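Local coordinates for dipicolinate synthase subunit B (Bacillus halodurans, PDB 3LQK), which probably serves as one subunit of the enzyme that makes dipicolinate, and belongs to the flavoprotein family, at residues F81-L87 against A118-N122; C89-A93 against V112-A116. All coordinates share one frame; numbering follows the deposited sequence.

Both contacts rest on helix 111-121, but on different turns of it. Contact 2 lies deep in the protein, its centre about 5 Å from the centre of the chain, where strand 89-93 meets 112-116 through apolar side chains and no hydrogen bond passes between the two. Contact 1, its centre about 11 Å from that of contact 2, is partly buried: the loop 81-87, just before the same strand, meets residues 118-122 at the C-terminal end of the helix through a hydrogen bond from a side-chain amide, bridging waters and an arginine that holds a phosphate. Thr119 of contact 1 packs on Met90 of contact 2, so the apolar contact and the more polar one adjoin at this point.

Contact 1: residues F81-L87 against A118-N122; sequences FGPKTPL and ATLRN. With PO4 (phosphate ion), chain C.
The carboxamide of Asn122 reaches across to Gly82, giving an ND2 hydrogen to the carbonyl O of Gly82 at 3.2 Å. The bond is nearly straight (N-H...O 166°), and Gly82 O lies close to the amide plane. The other ND2 hydrogen goes to a water that also bonds Leu87 O, while Pro86 CB packs against ND2. On the far side of the amide, OD1 takes a bond from Arg121 NH1 at 2.8 Å; guanidinium and carbonyl planes both contain it, which fixes the amide's rotation.

Arg121 leaves the helix with CG anti to the backbone N (chi1 167°) and runs extended, laying one face of its guanidinium over Gly82 C and Pro83, whose CB lies 3.7 Å from NH2. A side chain at Gly82 would crowd Arg121 CD and the ring of Pro83. Along the guanidinium edge, NE and NH2 each give a hydrogen bond to a phosphate, NE to O4 and NH2 to O3, the latter at 3.1 Å. With an alanine at Arg121, the phosphate would probably lose two of its donors and the Asn122 amide be freer to turn.

Small Ala118 lets Gly82 N approach its CB to 3.4 Å. A second water bridges Phe81 O, Leu87 N and Thr119 OG1, which also bonds Gly115 O. Asn133 of a second subunit also bonds the phosphate, probably a crystallisation ion, so this is only a possible anion site, at the C-terminal end of helix 111-121 beside the loop leading into strand 89-95.

Contact 2: residues C89-A93 against V112-A116; sequences CMVIA and VLMGA
The carbonyl O of Val112 accepts the helical hydrogen bond from Ala116 N at 3.1 Å, and the CE methyl of Met90, a residue present as selenomethionine, comes to 3.7 Å from the same oxygen. That methyl gets there because CG stands anti to the backbone N (chi1 175°) and the chain then bends at chi2 (77°), laying the side chain along the helix surface. Its parts meet Ala116, Gly115 and, a turn back along the helix, Val112: CG rests 3.9 Å from Ala116 CA, SE lies 4.1 Å from Gly115 C, and CE also touches Val112 CG1. Gly115 suits this place because a beta carbon there would point at the strand and press on the selenium.

Ile92, two residues along and on the same side of the strand, meets the helix with both branches. CG2 packs 3.9 Å from Val112 CG1, while CD1 comes to 4.0 Å from Ala116 CB and more loosely approaches Leu113. The small Ala116 side chain lets the long branch of Ile92 come close, whereas CG1 of the branched valine touches both Ile92 and the end of Met90.

The axes of segments 89-93 and 112-116 come within 8.7 Å and run at 147°, roughly antiparallel, as in a beta-alpha-beta crossover. Strand 89-95 lies between the parallel strands 9-13 and 126-132, with helix 111-121 on one face, while Cys89 and Val91 turn to helix 176-184 on the other; Phe103 of helix 97-104 flanks Leu113 and Ala116.

Contact 1: residues F81-L87 against A118-N122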
# COMPACT_ATOMS: atom_id res chain seq x y z
N PHE A 81 -18.20 6.32 23.58
CA PHE A 81 -18.80 5.27 22.74
C PHE A 81 -17.95 4.01 22.52
O PHE A 81 -18.44 3.05 21.94
CB PHE A 81 -19.30 5.83 21.42
CG PHE A 81 -20.39 6.79 21.62
CD1 PHE A 81 -21.71 6.38 21.59
CD2 PHE A 81 -20.12 8.12 21.94
CE1 PHE A 81 -22.76 7.29 21.84
CE2 PHE A 81 -21.15 9.04 22.17
CZ PHE A 81 -22.47 8.62 22.09
N GLY A 82 -16.71 4.02 23.02
CA GLY A 82 -15.89 2.81 23.15
C GLY A 82 -16.21 2.07 24.44
O GLY A 82 -16.88 1.05 24.40
N PRO A 83 -15.70 2.57 25.57
CA PRO A 83 -15.83 1.81 26.81
C PRO A 83 -17.15 1.94 27.60
O PRO A 83 -17.50 0.99 28.31
CB PRO A 83 -14.65 2.33 27.65
CG PRO A 83 -14.34 3.67 27.12
CD PRO A 83 -14.61 3.56 25.65
N LYS A 84 -17.89 3.06 27.46
CA LYS A 84 -19.05 3.33 28.34
C LYS A 84 -20.39 3.11 27.69
O LYS A 84 -21.23 2.48 28.30
CB LYS A 84 -19.04 4.77 28.87
CG LYS A 84 -18.97 4.84 30.41
CD LYS A 84 -18.97 6.31 30.98
CE LYS A 84 -18.19 6.37 32.38
NZ LYS A 84 -17.99 7.73 33.03
N THR A 85 -20.61 3.68 26.49
CA THR A 85 -21.94 3.69 25.84
C THR A 85 -21.82 3.14 24.41
O THR A 85 -21.98 3.87 23.46
CB THR A 85 -22.56 5.10 25.81
OG1 THR A 85 -21.69 6.02 25.10
CG2 THR A 85 -22.82 5.68 27.28
N PRO A 86 -21.49 1.85 24.28
CA PRO A 86 -21.13 1.34 22.96
C PRO A 86 -22.32 1.30 22.00
O PRO A 86 -23.42 1.01 22.41
CB PRO A 86 -20.65 -0.08 23.27
CG PRO A 86 -21.28 -0.42 24.60
CD PRO A 86 -21.24 0.86 25.34
N LEU A 87 -22.08 1.63 20.74
CA LEU A 87 -23.07 1.51 19.71
C LEU A 87 -23.16 0.06 19.26
O LEU A 87 -22.20 -0.66 19.26
CB LEU A 87 -22.67 2.38 18.51
CG LEU A 87 -22.53 3.86 18.79
CD1 LEU A 87 -21.89 4.59 17.66
CD2 LEU A 87 -23.94 4.53 19.16
N ALA A 118 -14.23 3.87 17.81
CA ALA A 118 -14.75 3.34 19.08
C ALA A 118 -15.68 2.13 18.84
O ALA A 118 -15.85 1.29 19.72
CB ALA A 118 -15.48 4.41 19.83
N THR A 119 -16.27 2.03 17.66
CA THR A 119 -17.22 0.95 17.37
C THR A 119 -16.44 -0.27 16.92
O THR A 119 -16.69 -1.40 17.37
CB THR A 119 -18.21 1.44 16.30
OG1 THR A 119 -18.91 2.58 16.82
CG2 THR A 119 -19.22 0.37 15.89
N LEU A 120 -15.44 -0.03 16.07
CA LEU A 120 -14.49 -1.07 15.62
C LEU A 120 -13.66 -1.67 16.74
O LEU A 120 -13.41 -2.85 16.71
CB LEU A 120 -13.57 -0.54 14.51
CG LEU A 120 -14.33 -0.31 13.20
CD1 LEU A 120 -13.37 0.33 12.12
CD2 LEU A 120 -14.94 -1.57 12.64
N ARG A 121 -13.36 -0.89 17.77
CA ARG A 121 -12.65 -1.35 18.98
C ARG A 121 -13.36 -2.52 19.58
O ARG A 121 -12.73 -3.44 20.08
CB ARG A 121 -12.73 -0.21 20.00
CG ARG A 121 -12.37 -0.49 21.45
CD ARG A 121 -13.00 0.58 22.34
NE ARG A 121 -12.51 0.63 23.71
CZ ARG A 121 -12.94 -0.12 24.72
NH1 ARG A 121 -13.92 -0.99 24.58
NH2 ARG A 121 -12.39 0.03 25.89
N ASN A 122 -14.68 -2.45 19.61
CA ASN A 122 -15.57 -3.50 20.15
C ASN A 122 -15.98 -4.60 19.16
O ASN A 122 -16.80 -5.42 19.45
CB ASN A 122 -16.83 -2.85 20.68
CG ASN A 122 -16.54 -1.81 21.75
OD1 ASN A 122 -15.56 -1.97 22.51
ND2 ASN A 122 -17.37 -0.77 21.84
P PO4 C . -10.15 3.07 24.92
O1 PO4 C . -10.88 4.40 24.64
O2 PO4 C . -8.62 3.19 24.84
O3 PO4 C . -10.53 2.48 26.31
O4 PO4 C . -10.48 2.13 23.77
O HOH W 1 -19.43 2.35 19.63
O HOH W 2 -19.39 -0.40 19.94

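Contact 2: residues C89-A93 against V112-A116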
# COMPACT_ATOMS: atom_id res chain seq x y z
N CYS A 89 -24.02 -0.19 16.05
CA CYS A 89 -23.56 0.05 14.72
C CYS A 89 -23.31 1.52 14.55
O CYS A 89 -24.03 2.37 15.08
CB CYS A 89 -24.66 -0.41 13.73
SG CYS A 89 -24.28 -0.14 11.92
N MSE A 90 -22.30 1.84 13.76
CA MSE A 90 -22.04 3.20 13.43
C MSE A 90 -22.21 3.36 11.94
O MSE A 90 -21.63 2.59 11.16
CB MSE A 90 -20.59 3.53 13.82
CG MSE A 90 -20.09 4.91 13.42
SE MSE A 90 -20.76 6.31 14.56
CE MSE A 90 -20.35 7.77 13.40
N VAL A 91 -22.95 4.37 11.53
CA VAL A 91 -23.12 4.72 10.12
C VAL A 91 -22.36 6.00 9.86
O VAL A 91 -22.38 6.92 10.68
CB VAL A 91 -24.65 5.00 9.83
CG1 VAL A 91 -24.90 5.33 8.35
CG2 VAL A 91 -25.51 3.80 10.24
N ILE A 92 -21.69 6.09 8.70
CA ILE A 92 -21.12 7.33 8.22
C ILE A 92 -21.68 7.56 6.84
O ILE A 92 -21.36 6.84 5.87
CB ILE A 92 -19.60 7.29 8.08
CG1 ILE A 92 -18.90 6.79 9.38
CG2 ILE A 92 -19.03 8.68 7.66
CD1 ILE A 92 -17.37 6.64 9.16
N ALA A 93 -22.59 8.53 6.77
CA ALA A 93 -23.21 8.88 5.53
C ALA A 93 -23.70 10.32 5.51
O ALA A 93 -24.40 10.74 6.42
CB ALA A 93 -24.34 7.90 5.20
N VAL A 112 -16.73 12.08 14.13
CA VAL A 112 -17.30 10.99 13.35
C VAL A 112 -16.35 9.80 13.27
O VAL A 112 -16.71 8.65 13.48
CB VAL A 112 -17.70 11.49 11.91
CG1 VAL A 112 -18.20 10.33 11.04
CG2 VAL A 112 -18.85 12.55 11.95
N LEU A 113 -15.09 10.07 12.96
CA LEU A 113 -14.11 9.00 12.80
C LEU A 113 -13.82 8.40 14.15
O LEU A 113 -13.48 7.22 14.24
CB LEU A 113 -12.84 9.53 12.14
CG LEU A 113 -13.05 10.00 10.69
CD1 LEU A 113 -11.78 10.60 10.20
CD2 LEU A 113 -13.53 8.86 9.76
N MSE A 114 -13.93 9.20 15.21
CA MSE A 114 -13.73 8.62 16.56
C MSE A 114 -14.87 7.69 16.91
O MSE A 114 -14.64 6.63 17.47
CB MSE A 114 -13.53 9.72 17.58
CG MSE A 114 -13.40 9.26 18.99
SE MSE A 114 -11.75 8.19 19.23
CE MSE A 114 -10.46 9.59 19.01
N GLY A 115 -16.11 8.04 16.52
CA GLY A 115 -17.22 7.12 16.69
C GLY A 115 -17.00 5.77 15.99
O GLY A 115 -17.27 4.70 16.55
N ALA A 116 -16.51 5.85 14.77
CA ALA A 116 -16.20 4.66 13.98
C ALA A 116 -15.10 3.83 14.66
O ALA A 116 -15.22 2.62 14.83
CB ALA A 116 -15.79 5.06 12.53